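Putative glutathione S-transferase (Corynebacterium glutamicum, PDB 3M1G) is a putative glutathione S-transferase of the ECM4-like subfamily that probably has glutathione transferase activity. Local coordinates at residues A[69-74]-A[300-305]; A[76-81]-A[248-253]; A[282-287]-A[291-296]; A[295-300]-A[354-359]. All coordinates share one frame; numbering follows the deposited sequence.

Contact 1 of 4, residues A[69-74]-A[300-305]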
# COMPACT_ATOMS: atom_id res chain seq x y z
N ALA A 69 -2.97 -12.79 -15.89
CA ALA A 69 -3.03 -11.49 -15.20
C ALA A 69 -4.43 -10.89 -15.14
O ALA A 69 -4.73 -10.08 -14.28
CB ALA A 69 -2.04 -10.47 -15.87
N CYS A 70 -5.27 -11.27 -16.08
CA CYS A 70 -6.54 -10.60 -16.32
C CYS A 70 -7.62 -11.17 -15.40
O CYS A 70 -7.88 -12.37 -15.45
CB CYS A 70 -6.94 -10.80 -17.80
SG CYS A 70 -8.63 -10.22 -18.20
N PRO A 71 -8.26 -10.33 -14.57
CA PRO A 71 -9.31 -10.84 -13.67
C PRO A 71 -10.59 -11.39 -14.36
O PRO A 71 -11.21 -12.34 -13.87
CB PRO A 71 -9.66 -9.62 -12.80
CG PRO A 71 -9.26 -8.41 -13.64
CD PRO A 71 -8.07 -8.86 -14.44
N TRP A 72 -10.97 -10.79 -15.48
CA TRP A 72 -12.12 -11.25 -16.20
C TRP A 72 -11.86 -12.66 -16.73
O TRP A 72 -12.72 -13.53 -16.63
CB TRP A 72 -12.46 -10.28 -17.34
CG TRP A 72 -12.29 -8.85 -16.99
CD1 TRP A 72 -11.23 -8.01 -17.35
CD2 TRP A 72 -13.15 -8.07 -16.15
NE1 TRP A 72 -11.42 -6.76 -16.79
CE2 TRP A 72 -12.58 -6.76 -16.07
CE3 TRP A 72 -14.33 -8.33 -15.47
CZ2 TRP A 72 -13.18 -5.73 -15.34
CZ3 TRP A 72 -14.93 -7.30 -14.75
CH2 TRP A 72 -14.35 -6.01 -14.68
N ALA A 73 -10.67 -12.88 -17.28
CA ALA A 73 -10.26 -14.20 -17.71
C ALA A 73 -10.14 -15.18 -16.58
O ALA A 73 -10.47 -16.38 -16.72
CB ALA A 73 -8.92 -14.13 -18.50
N HIS A 74 -9.66 -14.70 -15.43
CA HIS A 74 -9.49 -15.54 -14.29
C HIS A 74 -10.83 -16.23 -13.91
O HIS A 74 -10.84 -17.42 -13.59
CB HIS A 74 -8.90 -14.73 -13.11
CG HIS A 74 -8.20 -15.55 -12.07
ND1 HIS A 74 -7.58 -14.99 -10.97
CD2 HIS A 74 -8.05 -16.89 -11.95
CE1 HIS A 74 -7.07 -15.96 -10.22
NE2 HIS A 74 -7.34 -17.12 -10.79
N GLN A 300 3.74 -8.47 -12.73
CA GLN A 300 4.50 -8.07 -13.90
C GLN A 300 3.61 -7.39 -14.95
O GLN A 300 4.00 -6.37 -15.55
CB GLN A 300 5.21 -9.27 -14.51
CG GLN A 300 6.40 -9.68 -13.64
CD GLN A 300 7.16 -10.83 -14.25
OE1 GLN A 300 6.71 -11.42 -15.19
NE2 GLN A 300 8.30 -11.16 -13.69
N HIS A 301 2.42 -7.91 -15.17
CA HIS A 301 1.58 -7.35 -16.21
C HIS A 301 1.22 -5.89 -15.89
O HIS A 301 1.39 -4.99 -16.69
CB HIS A 301 0.29 -8.13 -16.41
CG HIS A 301 -0.69 -7.42 -17.28
ND1 HIS A 301 -0.54 -7.34 -18.65
CD2 HIS A 301 -1.78 -6.66 -16.98
CE1 HIS A 301 -1.49 -6.57 -19.16
NE2 HIS A 301 -2.26 -6.15 -18.17
N TYR A 302 0.75 -5.66 -14.69
CA TYR A 302 0.23 -4.34 -14.37
C TYR A 302 1.37 -3.33 -14.28
O TYR A 302 1.30 -2.26 -14.89
CB TYR A 302 -0.54 -4.39 -13.05
CG TYR A 302 -1.93 -4.93 -13.19
CD1 TYR A 302 -2.17 -6.29 -13.11
CD2 TYR A 302 -3.00 -4.08 -13.43
CE1 TYR A 302 -3.44 -6.80 -13.24
CE2 TYR A 302 -4.29 -4.57 -13.57
CZ TYR A 302 -4.50 -5.95 -13.50
OH TYR A 302 -5.78 -6.47 -13.60
N TYR A 303 2.41 -3.68 -13.53
CA TYR A 303 3.48 -2.73 -13.19
C TYR A 303 4.41 -2.47 -14.37
O TYR A 303 5.00 -1.38 -14.45
CB TYR A 303 4.29 -3.20 -11.96
CG TYR A 303 3.62 -2.93 -10.63
CD1 TYR A 303 3.67 -1.66 -10.05
CD2 TYR A 303 2.93 -3.93 -9.95
CE1 TYR A 303 3.06 -1.40 -8.79
CE2 TYR A 303 2.33 -3.68 -8.69
CZ TYR A 303 2.40 -2.40 -8.15
OH TYR A 303 1.82 -2.13 -6.94
N ILE A 304 4.57 -3.45 -15.27
CA ILE A 304 5.46 -3.27 -16.43
C ILE A 304 4.71 -2.69 -17.63
O ILE A 304 5.16 -1.77 -18.26
CB ILE A 304 6.15 -4.58 -16.84
CG1 ILE A 304 7.09 -5.03 -15.72
CG2 ILE A 304 6.94 -4.42 -18.17
CD1 ILE A 304 7.71 -6.43 -15.97
N THR A 305 3.53 -3.20 -17.88
CA THR A 305 2.71 -2.81 -19.04
C THR A 305 2.08 -1.43 -18.98
O THR A 305 1.92 -0.80 -20.00
CB THR A 305 1.60 -3.89 -19.19
OG1 THR A 305 2.24 -5.06 -19.68
CG2 THR A 305 0.44 -3.47 -20.06
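This is a buried packing contact at the predicted active site, in which A69 and P71 meet H301 and Y302. It joins the thioredoxin-like N-terminal domain to the all-helical C-terminal domain of the glutathione transferase fold. A69 lies just before helix 71-83, and H301 and Y302 lie on helix 295-305. The methyl of A69 points at helix 295-305, and its CB is 3.3 Å from CB of H301. It also touches CG at the root of the imidazole. The H301 ring is carried past this methyl because CG is anti to the backbone N (chi1 169°), and its far nitrogen, NE2, is hydrogen-bonded to D99. The Y302 ring runs toward the start of helix 71-83, with CG anti to its own carbonyl carbon. Its CE1 edge comes within 3.7 Å of A69 O, close to the ring plane. The hydrogen bond of that carbonyl comes from R254. The Y302 side chain comes from the opposite direction to P71 and puts its OH 3.4 Å from CD of P71. The same oxygen is hydrogen-bonded to both Y201 and Y259. C70, the predicted nucleophile, sits at the N-cap of helix 71-83. Its SG accepts a nearly straight bond from A73 N at 3.5 Å, with an N-H...S angle of 168°. SG of C70 is 6.6 Å from OH of Y302, so the two do not touch. The packing brings the cysteine loop and the tyrosine group together. This is consistent with the prediction that Y302 and Y259 lower the pKa of C70.

Contact 2 of 4, residues A[76-81]-A[248-253]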
# COMPACT_ATOMS: atom_id res chain seq x y z
N THR A 76 -13.18 -17.36 -15.82
CA THR A 76 -13.41 -18.45 -16.74
C THR A 76 -12.52 -19.63 -16.45
O THR A 76 -12.95 -20.82 -16.58
CB THR A 76 -13.31 -18.01 -18.26
OG1 THR A 76 -11.96 -17.78 -18.66
CG2 THR A 76 -14.10 -16.79 -18.53
N VAL A 77 -11.28 -19.34 -16.04
CA VAL A 77 -10.32 -20.40 -15.70
C VAL A 77 -10.71 -21.13 -14.42
O VAL A 77 -10.67 -22.37 -14.35
CB VAL A 77 -8.87 -19.86 -15.63
CG1 VAL A 77 -7.85 -20.97 -15.21
CG2 VAL A 77 -8.47 -19.28 -16.97
N ILE A 78 -11.14 -20.36 -13.43
CA ILE A 78 -11.56 -20.94 -12.15
C ILE A 78 -12.79 -21.86 -12.40
O ILE A 78 -12.85 -22.96 -11.88
CB ILE A 78 -11.98 -19.83 -11.14
CG1 ILE A 78 -10.76 -18.99 -10.66
CG2 ILE A 78 -12.67 -20.42 -9.97
CD1 ILE A 78 -11.15 -17.58 -10.02
N THR A 79 -13.75 -21.38 -13.18
CA THR A 79 -14.99 -22.10 -13.40
C THR A 79 -14.69 -23.39 -14.18
O THR A 79 -15.19 -24.46 -13.84
CB THR A 79 -16.01 -21.21 -14.11
OG1 THR A 79 -16.25 -20.05 -13.30
CG2 THR A 79 -17.33 -21.96 -14.35
N ARG A 80 -13.85 -23.29 -15.21
CA ARG A 80 -13.43 -24.45 -16.00
C ARG A 80 -12.81 -25.54 -15.12
O ARG A 80 -13.12 -26.74 -15.27
CB ARG A 80 -12.49 -24.05 -17.13
CG ARG A 80 -11.91 -25.18 -17.99
CD ARG A 80 -11.13 -24.63 -19.14
NE ARG A 80 -10.27 -25.61 -19.83
CZ ARG A 80 -9.01 -25.89 -19.50
NH1 ARG A 80 -8.41 -25.33 -18.46
NH2 ARG A 80 -8.34 -26.76 -20.23
N ARG A 81 -11.94 -25.13 -14.20
CA ARG A 81 -11.36 -26.08 -13.26
C ARG A 81 -12.39 -26.67 -12.26
O ARG A 81 -12.43 -27.89 -12.06
CB ARG A 81 -10.18 -25.46 -12.55
CG ARG A 81 -9.52 -26.38 -11.51
CD ARG A 81 -8.04 -26.18 -11.37
NE ARG A 81 -7.54 -27.08 -10.33
CZ ARG A 81 -7.38 -28.40 -10.48
NH1 ARG A 81 -7.63 -29.00 -11.65
NH2 ARG A 81 -6.95 -29.12 -9.46
N LEU A 248 -16.05 -12.06 -7.63
CA LEU A 248 -15.41 -11.14 -6.67
C LEU A 248 -13.91 -11.49 -6.43
O LEU A 248 -13.06 -10.61 -6.43
CB LEU A 248 -16.19 -11.11 -5.36
CG LEU A 248 -15.59 -10.28 -4.21
CD1 LEU A 248 -15.38 -8.82 -4.63
CD2 LEU A 248 -16.45 -10.41 -2.95
N TYR A 249 -13.60 -12.78 -6.29
CA TYR A 249 -12.26 -13.25 -6.00
C TYR A 249 -11.17 -12.64 -6.85
O TYR A 249 -10.16 -12.20 -6.31
CB TYR A 249 -12.21 -14.77 -6.03
CG TYR A 249 -10.85 -15.38 -5.91
CD1 TYR A 249 -10.28 -15.62 -4.68
CD2 TYR A 249 -10.12 -15.71 -7.05
CE1 TYR A 249 -9.03 -16.19 -4.58
CE2 TYR A 249 -8.87 -16.27 -6.95
CZ TYR A 249 -8.33 -16.50 -5.71
OH TYR A 249 -7.08 -17.08 -5.64
N PRO A 250 -11.35 -12.57 -8.18
CA PRO A 250 -10.25 -12.07 -9.00
C PRO A 250 -9.84 -10.62 -8.68
O PRO A 250 -8.67 -10.28 -8.85
CB PRO A 250 -10.80 -12.19 -10.43
CG PRO A 250 -11.77 -13.37 -10.35
CD PRO A 250 -12.44 -13.12 -9.01
N THR A 251 -10.80 -9.79 -8.24
CA THR A 251 -10.48 -8.44 -7.81
C THR A 251 -9.74 -8.45 -6.45
O THR A 251 -8.68 -7.83 -6.30
CB THR A 251 -11.73 -7.53 -7.76
OG1 THR A 251 -12.28 -7.45 -9.09
CG2 THR A 251 -11.31 -6.09 -7.36
N LEU A 252 -10.26 -9.20 -5.49
CA LEU A 252 -9.68 -9.23 -4.14
C LEU A 252 -8.27 -9.82 -4.12
O LEU A 252 -7.40 -9.29 -3.41
CB LEU A 252 -10.57 -9.98 -3.15
CG LEU A 252 -11.92 -9.38 -2.81
CD1 LEU A 252 -12.65 -10.30 -1.78
CD2 LEU A 252 -11.86 -7.92 -2.31
N VAL A 253 -8.04 -10.86 -4.91
CA VAL A 253 -6.75 -11.52 -4.94
C VAL A 253 -5.62 -10.69 -5.60
O VAL A 253 -4.44 -10.93 -5.35
CB VAL A 253 -6.86 -12.91 -5.57
CG1 VAL A 253 -6.85 -12.84 -7.12
CG2 VAL A 253 -5.78 -13.83 -5.01
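I78 of helix 71-83 reaches Y249 and P250 of helix 243-253 through one branch of its side chain. Its CB points at the partner helix but stays short of it. CG2 branches off anti to the backbone N. CG1 leaves CB beside the backbone N (chi1 -69°) and touches T292 of a neighbouring loop. The chain then runs on nearly straight to CD1 (chi2 161°). CD1 is the atom that makes the contact. It lies 3.7 Å from CD2 of Y249, with CE2 next at 4.0 Å, and meets that ring obliquely. CD1 also lies 4.3 Å from CG of P250. Here the first helix of the thioredoxin-like domain packs on a core helix of the helical C-terminal domain. The contact lies about 3 Å from the centre of the chain, measured centre to centre. Helix 243-253 is kinked at this point: P250 has no N-H to donate, and N of T251 makes only a weak bond, to O of L248. The Y249 ring is held on its own side too. CB of V253 sits 3.9 Å above one face, offset toward the rim. F289 meets the ring edge-to-face, and the Y249 hydroxyl is hydrogen-bonded to OG1 of T293.

Contact 3 of 4, residues A[282-287]-A[291-296]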
# COMPACT_ATOMS: atom_id res chain seq x y z
N ASP A 282 -9.98 -18.20 2.55
CA ASP A 282 -10.88 -19.39 2.45
C ASP A 282 -11.02 -19.77 0.96
O ASP A 282 -10.77 -20.90 0.57
CB ASP A 282 -12.22 -18.97 3.10
CG ASP A 282 -13.26 -20.10 3.26
OD1 ASP A 282 -12.98 -21.27 2.98
OD2 ASP A 282 -14.37 -19.79 3.75
N LEU A 283 -11.31 -18.81 0.11
CA LEU A 283 -11.39 -19.05 -1.33
C LEU A 283 -10.04 -19.44 -1.93
O LEU A 283 -9.95 -20.42 -2.68
CB LEU A 283 -11.92 -17.82 -2.05
CG LEU A 283 -13.39 -17.42 -1.80
CD1 LEU A 283 -13.71 -16.17 -2.63
CD2 LEU A 283 -14.36 -18.60 -2.14
N PHE A 284 -8.99 -18.68 -1.60
CA PHE A 284 -7.66 -18.96 -2.13
C PHE A 284 -7.26 -20.40 -1.89
O PHE A 284 -6.72 -21.05 -2.77
CB PHE A 284 -6.59 -18.02 -1.55
CG PHE A 284 -5.21 -18.26 -2.11
CD1 PHE A 284 -4.37 -19.22 -1.54
CD2 PHE A 284 -4.77 -17.56 -3.24
CE1 PHE A 284 -3.10 -19.49 -2.10
CE2 PHE A 284 -3.49 -17.80 -3.78
CZ PHE A 284 -2.66 -18.77 -3.20
N GLN A 285 -7.54 -20.89 -0.70
CA GLN A 285 -7.16 -22.25 -0.28
C GLN A 285 -8.06 -23.33 -0.85
O GLN A 285 -7.82 -24.50 -0.61
CB GLN A 285 -7.11 -22.33 1.25
CG GLN A 285 -6.09 -21.35 1.85
CD GLN A 285 -6.19 -21.16 3.34
OE1 GLN A 285 -6.87 -21.91 4.04
NE2 GLN A 285 -5.49 -20.14 3.85
N THR A 286 -9.04 -22.95 -1.66
CA THR A 286 -9.97 -23.91 -2.30
C THR A 286 -9.47 -24.25 -3.70
O THR A 286 -9.00 -23.37 -4.44
CB THR A 286 -11.39 -23.30 -2.37
OG1 THR A 286 -11.81 -22.93 -1.05
CG2 THR A 286 -12.42 -24.26 -3.02
N PRO A 287 -9.59 -25.53 -4.11
CA PRO A 287 -9.24 -25.89 -5.48
C PRO A 287 -9.90 -25.02 -6.51
O PRO A 287 -11.05 -24.61 -6.33
CB PRO A 287 -9.75 -27.35 -5.59
CG PRO A 287 -9.58 -27.87 -4.22
CD PRO A 287 -9.96 -26.71 -3.31
N ASP A 291 -4.77 -22.27 -7.06
CA ASP A 291 -3.97 -23.05 -8.00
C ASP A 291 -4.14 -22.56 -9.43
O ASP A 291 -3.60 -23.18 -10.34
CB ASP A 291 -4.19 -24.59 -7.81
CG ASP A 291 -5.63 -25.07 -8.18
OD1 ASP A 291 -6.51 -24.26 -8.59
OD2 ASP A 291 -5.87 -26.32 -8.08
N THR A 292 -4.91 -21.49 -9.65
CA THR A 292 -4.92 -20.81 -10.93
C THR A 292 -4.39 -19.34 -10.80
O THR A 292 -4.52 -18.53 -11.75
CB THR A 292 -6.30 -20.83 -11.55
OG1 THR A 292 -7.24 -20.10 -10.74
CG2 THR A 292 -6.83 -22.33 -11.73
N THR A 293 -3.85 -19.00 -9.62
CA THR A 293 -3.44 -17.62 -9.31
C THR A 293 -1.91 -17.53 -9.37
O THR A 293 -1.23 -18.16 -8.54
CB THR A 293 -3.93 -17.19 -7.93
OG1 THR A 293 -5.36 -17.31 -7.88
CG2 THR A 293 -3.54 -15.71 -7.60
N ASP A 294 -1.41 -16.81 -10.37
CA ASP A 294 0.04 -16.61 -10.55
C ASP A 294 0.38 -15.15 -10.20
O ASP A 294 0.16 -14.23 -11.00
CB ASP A 294 0.46 -16.95 -11.98
CG ASP A 294 2.00 -16.94 -12.18
OD1 ASP A 294 2.65 -16.10 -11.54
OD2 ASP A 294 2.52 -17.78 -12.98
N PHE A 295 0.89 -14.96 -8.99
CA PHE A 295 1.12 -13.61 -8.47
C PHE A 295 2.20 -12.87 -9.25
O PHE A 295 2.11 -11.66 -9.43
CB PHE A 295 1.45 -13.64 -6.99
CG PHE A 295 0.27 -13.94 -6.11
CD1 PHE A 295 -0.71 -13.01 -5.91
CD2 PHE A 295 0.17 -15.17 -5.47
CE1 PHE A 295 -1.77 -13.28 -5.08
CE2 PHE A 295 -0.87 -15.45 -4.65
CZ PHE A 295 -1.86 -14.49 -4.45
N THR A 296 3.20 -13.60 -9.75
CA THR A 296 4.26 -12.99 -10.56
C THR A 296 3.74 -12.43 -11.86
O THR A 296 4.06 -11.31 -12.21
CB THR A 296 5.41 -13.97 -10.83
OG1 THR A 296 5.95 -14.37 -9.57
CG2 THR A 296 6.53 -13.35 -11.69
O HOH W 1 -6.39 -23.98 -5.19
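F284 and F295 meet rim to rim across the connection between helices 274-284 and 295-305 of the helical GST C-terminal domain. The chain turns back on itself here: the end-to-end directions of 284-287 and 291-295 are 148° apart. F284 closes the first helix, and F295 opens the second. Their ring planes are 23° apart with centroids 5.9 Å from each other, and neither ring lies over the face of its partner. The touching atoms are CE2 of F284 and CE2 of F295, at 3.6 Å. The F284 ring reaches toward F295 because its CG is anti to the backbone N (chi1 -179°). T293 fills in beside the pair. Its CB is 4.2 Å from CE2 of F284, and its CG2 lies 3.8 Å above one face of the F295 ring, near the rim. From helix 243-253, Y249 packs on F284, and V253 on T293 and F295, so the aromatic pair belongs to the domain core. Polar groups lie beside it. OD1 of D291 is 4.0 Å from backbone C of P287, while OD2 of D291 makes a salt bridge to R81. At the end of the first helix, OG1 of T286 donates to O of D282 at 2.8 Å. A single water spans the turn: it donates to O of T286 at 2.8 Å and accepts from N of D291 at 3.0 Å.

Contact 4 of 4, residues A[295-300]-A[354-359]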
# COMPACT_ATOMS: atom_id res chain seq x y z
N PHE A 295 0.89 -14.96 -8.99
CA PHE A 295 1.12 -13.61 -8.47
C PHE A 295 2.20 -12.87 -9.25
O PHE A 295 2.11 -11.66 -9.43
CB PHE A 295 1.45 -13.64 -6.99
CG PHE A 295 0.27 -13.94 -6.11
CD1 PHE A 295 -0.71 -13.01 -5.91
CD2 PHE A 295 0.17 -15.17 -5.47
CE1 PHE A 295 -1.77 -13.28 -5.08
CE2 PHE A 295 -0.87 -15.45 -4.65
CZ PHE A 295 -1.86 -14.49 -4.45
N THR A 296 3.20 -13.60 -9.75
CA THR A 296 4.26 -12.99 -10.56
C THR A 296 3.74 -12.43 -11.86
O THR A 296 4.06 -11.31 -12.21
CB THR A 296 5.41 -13.97 -10.83
OG1 THR A 296 5.95 -14.37 -9.57
CG2 THR A 296 6.53 -13.35 -11.69
N GLU A 297 2.90 -13.19 -12.58
CA GLU A 297 2.38 -12.71 -13.85
C GLU A 297 1.38 -11.62 -13.63
O GLU A 297 1.30 -10.69 -14.43
CB GLU A 297 1.78 -13.85 -14.69
CG GLU A 297 2.88 -14.75 -15.21
CD GLU A 297 2.49 -15.68 -16.33
OE1 GLU A 297 1.36 -15.59 -16.84
OE2 GLU A 297 3.35 -16.51 -16.72
N ILE A 298 0.60 -11.70 -12.57
CA ILE A 298 -0.30 -10.58 -12.22
C ILE A 298 0.52 -9.27 -12.04
O ILE A 298 0.28 -8.28 -12.74
CB ILE A 298 -1.14 -10.91 -10.97
CG1 ILE A 298 -2.18 -12.00 -11.28
CG2 ILE A 298 -1.81 -9.65 -10.33
CD1 ILE A 298 -2.78 -12.65 -10.03
N LYS A 299 1.51 -9.29 -11.14
CA LYS A 299 2.28 -8.06 -10.83
C LYS A 299 3.09 -7.55 -12.01
O LYS A 299 3.14 -6.35 -12.30
CB LYS A 299 3.20 -8.28 -9.63
CG LYS A 299 2.46 -8.51 -8.29
CD LYS A 299 3.43 -8.96 -7.19
CE LYS A 299 4.37 -7.83 -6.73
NZ LYS A 299 5.43 -8.37 -5.84
N GLN A 300 3.74 -8.47 -12.73
CA GLN A 300 4.50 -8.07 -13.90
C GLN A 300 3.61 -7.39 -14.95
O GLN A 300 4.00 -6.37 -15.55
CB GLN A 300 5.21 -9.27 -14.51
CG GLN A 300 6.40 -9.68 -13.64
CD GLN A 300 7.16 -10.83 -14.25
OE1 GLN A 300 6.71 -11.42 -15.19
NE2 GLN A 300 8.30 -11.16 -13.69
N VAL A 354 0.36 -23.30 -12.19
CA VAL A 354 0.94 -21.97 -12.00
C VAL A 354 2.46 -22.09 -12.21
O VAL A 354 3.09 -22.97 -11.64
CB VAL A 354 0.59 -21.44 -10.61
CG1 VAL A 354 1.50 -20.27 -10.18
CG2 VAL A 354 -0.89 -21.07 -10.58
N LYS A 355 2.98 -21.29 -13.12
CA LYS A 355 4.39 -21.35 -13.52
C LYS A 355 5.28 -20.71 -12.46
O LYS A 355 6.41 -21.16 -12.26
CB LYS A 355 4.59 -20.67 -14.89
CG LYS A 355 3.82 -21.32 -16.03
CD LYS A 355 4.38 -22.69 -16.39
CE LYS A 355 3.72 -23.29 -17.63
NZ LYS A 355 4.34 -24.58 -17.96
N ASN A 356 4.76 -19.72 -11.74
CA ASN A 356 5.54 -19.03 -10.70
C ASN A 356 4.95 -19.19 -9.29
O ASN A 356 4.49 -18.23 -8.68
CB ASN A 356 5.67 -17.54 -11.08
CG ASN A 356 6.22 -17.34 -12.48
OD1 ASN A 356 7.43 -17.36 -12.67
ND2 ASN A 356 5.34 -17.17 -13.47
N PRO A 357 4.96 -20.42 -8.77
CA PRO A 357 4.30 -20.66 -7.50
C PRO A 357 5.04 -19.98 -6.35
O PRO A 357 6.25 -19.96 -6.34
CB PRO A 357 4.35 -22.19 -7.37
CG PRO A 357 5.60 -22.59 -8.13
CD PRO A 357 5.68 -21.61 -9.26
N GLU A 358 4.30 -19.40 -5.40
CA GLU A 358 4.87 -18.97 -4.12
C GLU A 358 5.24 -20.20 -3.31
O GLU A 358 4.82 -21.30 -3.67
CB GLU A 358 3.86 -18.12 -3.35
CG GLU A 358 3.56 -16.78 -4.00
CD GLU A 358 4.79 -15.85 -4.03
OE1 GLU A 358 5.54 -15.77 -3.04
OE2 GLU A 358 5.01 -15.18 -5.06
N PRO A 359 6.06 -20.03 -2.22
CA PRO A 359 6.47 -21.26 -1.48
C PRO A 359 5.25 -22.00 -0.92
O PRO A 359 5.30 -23.18 -0.74
CB PRO A 359 7.40 -20.74 -0.36
CG PRO A 359 7.90 -19.38 -0.84
CD PRO A 359 6.77 -18.83 -1.76
O HOH W 2 1.98 -17.23 -7.73
O HOH W 3 4.77 -15.78 -7.61
O HOH W 4 5.76 -16.67 -16.16
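T296, F295 and E297, in the first turn of helix 295-305, meet N356 and E358 of the C-terminal tail. The direct contacts are van der Waals. CB of N356 packs against T296, 3.5 Å from its OG1, and the two side chains cross at about a right angle. CG of E358 approaches the F295 ring obliquely, 4.0 Å from its CD2, with the carboxylate turned 74° from the ring plane. The E358 chain bends at chi2 (-65°), which folds the carboxylate back toward T296. No direct hydrogen bond joins the two segments, and water does that work. One water accepts from N of F295 at 2.8 Å and lies 2.9 Å from O of N356. A second sits among three oxygens: OG1 of T296 at 2.7 Å, O of N356 also at 2.7 Å, and OE2 of E358 at 2.6 Å. A third water accepts from ND2 of N356 at 2.8 Å and donates to OE2 of E297. The N356 amide has a direct partner as well, since ND2 is hydrogen-bonded to OD2 of D294. That aspartate is the N-cap, and its OD1 accepts from N of E297. The tail thus meets the helix start through its capping residue and a hydrated interface. The positive end of the helix dipole would probably favour a charged D294.

Overall arrangement
The four contacts form one connected region. Contacts 1 and 2 both use helix 71-83, with centres about 13 Å apart, and join the two domains. P71 and H74 pack on P250. Contact 3 lies about 9 Å from contact 2, centre to centre, and H74 bonds to T292, tying contact 1 to contact 3. Contact 4 shares F295 and T296 with contact 3, with centres about 10 Å apart, and the bond D294 to N356 joins them. Its centre is about 11 Å from that of contact 1, which holds C70. Contacts 2 and 4 flank the predicted site: between nearest side-chain atoms, P250 is about 7 Å from Y259 and E297 about 10 Å from C70.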